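Magnetosome membrane protein MamB, putative Co/Zn/Cd cation transporter. Cation diffusion facilitator family (Desulfamplus magnetovallimortis, PDB 6QFJ) probably helps move divalent metal cations across the magnetosome membrane, the piece described here being its C-terminal cytosolic domain. Local coordinates at residues Leu14-Ile20 and Ile55-Val59. Numbering follows the deposited sequence.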
loop_
_atom_site.group_PDB
_atom_site.type_symbol
_atom_site.label_atom_id
_atom_site.label_comp_id
_atom_site.label_asym_id
_atom_site.label_seq_id
_atom_site.Cartn_x
_atom_site.Cartn_y
_atom_site.Cartn_z
ATOM N N LEU A 14 3.501 5.740 -3.161
ATOM C CA LEU A 14 2.067 5.503 -3.314
ATOM C C LEU A 14 1.353 6.831 -3.632
ATOM O O LEU A 14 0.469 6.855 -4.483
ATOM C CB LEU A 14 1.445 4.906 -2.043
ATOM C CG LEU A 14 1.885 3.488 -1.717
ATOM C CD1 LEU A 14 1.230 2.966 -0.458
ATOM C CD2 LEU A 14 1.614 2.521 -2.822
ATOM N N GLU A 15 1.804 7.921 -3.028
ATOM C CA GLU A 15 1.270 9.232 -3.311
ATOM C C GLU A 15 1.381 9.627 -4.778
ATOM O O GLU A 15 0.620 10.472 -5.257
ATOM C CB GLU A 15 1.942 10.336 -2.448
ATOM C CG GLU A 15 1.012 11.072 -1.519
ATOM C CD GLU A 15 0.298 10.173 -0.511
ATOM O OE1 GLU A 15 -0.967 10.006 -0.595
ATOM O OE2 GLU A 15 1.055 9.678 0.377
ATOM N N LYS A 16 2.382 9.118 -5.449
ATOM C CA LYS A 16 2.650 9.483 -6.811
ATOM C C LYS A 16 2.216 8.376 -7.750
ATOM O O LYS A 16 2.499 8.429 -8.928
ATOM C CB LYS A 16 4.148 9.732 -7.006
ATOM C CG LYS A 16 4.758 10.779 -6.116
ATOM C CD LYS A 16 6.176 11.071 -6.559
ATOM C CE LYS A 16 7.203 10.686 -5.519
ATOM N NZ LYS A 16 7.294 11.691 -4.413
ATOM N N THR A 17 1.507 7.368 -7.249
ATOM C CA THR A 17 1.087 6.263 -8.099
ATOM C C THR A 17 -0.309 6.607 -8.617
ATOM O O THR A 17 -1.278 6.690 -7.836
ATOM C CB THR A 17 1.166 4.983 -7.304
ATOM O OG1 THR A 17 2.520 4.830 -6.886
ATOM C CG2 THR A 17 0.798 3.723 -8.145
ATOM N N PRO A 18 -0.436 6.828 -9.948
ATOM C CA PRO A 18 -1.710 7.329 -10.449
ATOM C C PRO A 18 -2.964 6.439 -10.242
ATOM O O PRO A 18 -4.079 6.973 -10.187
ATOM C CB PRO A 18 -1.480 7.580 -11.934
ATOM C CG PRO A 18 -0.300 6.736 -12.284
ATOM C CD PRO A 18 0.562 6.649 -11.026
ATOM N N SER A 19 -2.816 5.136 -10.108
ATOM C CA SER A 19 -4.004 4.289 -9.893
ATOM C C SER A 19 -4.644 4.388 -8.476
ATOM O O SER A 19 -5.735 3.852 -8.212
ATOM C CB SER A 19 -3.631 2.840 -10.202
ATOM O OG SER A 19 -2.638 2.371 -9.326
ATOM N N ILE A 20 -3.972 5.104 -7.596
ATOM C CA ILE A 20 -4.334 5.214 -6.195
ATOM C C ILE A 20 -4.774 6.622 -5.947
ATOM O O ILE A 20 -4.028 7.562 -6.233
ATOM C CB ILE A 20 -3.116 4.861 -5.301
ATOM C CG1 ILE A 20 -2.884 3.357 -5.430
ATOM C CG2 ILE A 20 -3.298 5.245 -3.851
ATOM C CD1 ILE A 20 -1.512 2.946 -4.936
ATOM N N ILE A 55 -4.212 -3.357 -8.926
ATOM C CA ILE A 55 -3.594 -2.349 -8.013
ATOM C C ILE A 55 -2.913 -3.015 -6.824
ATOM O O ILE A 55 -1.810 -2.568 -6.363
ATOM C CB ILE A 55 -4.677 -1.386 -7.503
ATOM C CG1 ILE A 55 -5.133 -0.499 -8.636
ATOM C CG2 ILE A 55 -4.184 -0.529 -6.332
ATOM C CD1 ILE A 55 -6.402 0.235 -8.364
ATOM N N LYS A 56 -3.547 -4.071 -6.252
ATOM C CA LYS A 56 -2.884 -4.797 -5.100
ATOM C C LYS A 56 -1.567 -5.400 -5.465
ATOM O O LYS A 56 -0.616 -5.326 -4.715
ATOM C CB LYS A 56 -3.751 -5.918 -4.563
ATOM C CG LYS A 56 -5.015 -5.360 -3.971
ATOM C CD LYS A 56 -5.870 -6.451 -3.389
ATOM C CE LYS A 56 -7.064 -5.787 -2.742
ATOM N NZ LYS A 56 -8.026 -6.820 -2.289
ATOM N N LYS A 57 -1.487 -5.934 -6.666
ATOM C CA LYS A 57 -0.229 -6.407 -7.235
ATOM C C LYS A 57 0.817 -5.296 -7.369
ATOM O O LYS A 57 2.019 -5.500 -7.038
ATOM C CB LYS A 57 -0.492 -7.136 -8.584
ATOM C CG LYS A 57 -1.285 -8.475 -8.370
ATOM C CD LYS A 57 -0.382 -9.694 -8.305
ATOM C CE LYS A 57 0.121 -9.953 -6.891
ATOM N NZ LYS A 57 1.341 -10.823 -6.799
ATOM N N GLU A 58 0.406 -4.109 -7.874
ATOM C CA GLU A 58 1.374 -2.946 -7.924
ATOM C C GLU A 58 1.863 -2.537 -6.597
ATOM O O GLU A 58 3.064 -2.218 -6.416
ATOM C CB GLU A 58 0.761 -1.665 -8.580
ATOM C CG GLU A 58 0.771 -1.628 -10.103
ATOM C CD GLU A 58 0.269 -0.260 -10.735
ATOM O OE1 GLU A 58 -0.286 0.590 -9.965
ATOM O OE2 GLU A 58 0.491 -0.013 -11.981
ATOM N N VAL A 59 0.948 -2.500 -5.613
ATOM C CA VAL A 59 1.383 -2.140 -4.259
ATOM C C VAL A 59 2.372 -3.112 -3.654
ATOM O O VAL A 59 3.378 -2.762 -3.001
ATOM C CB VAL A 59 0.195 -2.028 -3.283
ATOM C CG1 VAL A 59 0.674 -1.878 -1.850
ATOM C CG2 VAL A 59 -0.615 -0.877 -3.699
#
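The C-terminal end of helix 2-15 and the turn after it pack against the middle of helix 49-66. Residues 55-59 present one face of that helix, formed by Ile55, Glu58 and Val59. Ile55 and Val59 lie one helical turn apart, and Val59 N donates a hydrogen bond to Ile55 O (2.9 Å). Between Ile55 CG2 and Val59 CG2 is a shallow dip, and the end of Ile20 rests over it. Ile20 CG1 lies 4.2 Å from Ile55 CG2, and Ile20 CD1 lies 4.1 Å from Val59 CG2. In return, Val59 CG2 faces the notch between Ile20 CD1 and Leu14 CD2, and meets Leu14 CD2 at 4.2 Å. Leu41 of strand 34-43 touches Leu14, Ile20 and Val59, so the sheet covers the inner side of this cluster. Ile55 CD1 packs against the turn backbone, 3.7 Å from Ser19 O.

Towards solvent the contact becomes polar. A type I turn from Thr17 to Ile20, closed by the hydrogen bond from Ile20 N to Thr17 O (3.1 Å), brings Ser19 up to the helix. Ser19 OG donates a hydrogen bond to Glu58 OE1 (3.0 Å). Thr17 CG2 sits beside the same carboxylate, 3.8 Å from Glu58 OE1, while Thr17 OG1 is hydrogen-bonded to Val13 O.

The contact is part of the interface between the two helices on one face of the three-stranded sheet, in a ferredoxin-like alpha-beta-beta-alpha-beta order. Leu14 and Thr17 also touch Ile62 further along helix 49-66. The chemistry implies that apolar contact does most of the joining, while one hydrogen bond at the exposed margin links turn and helix.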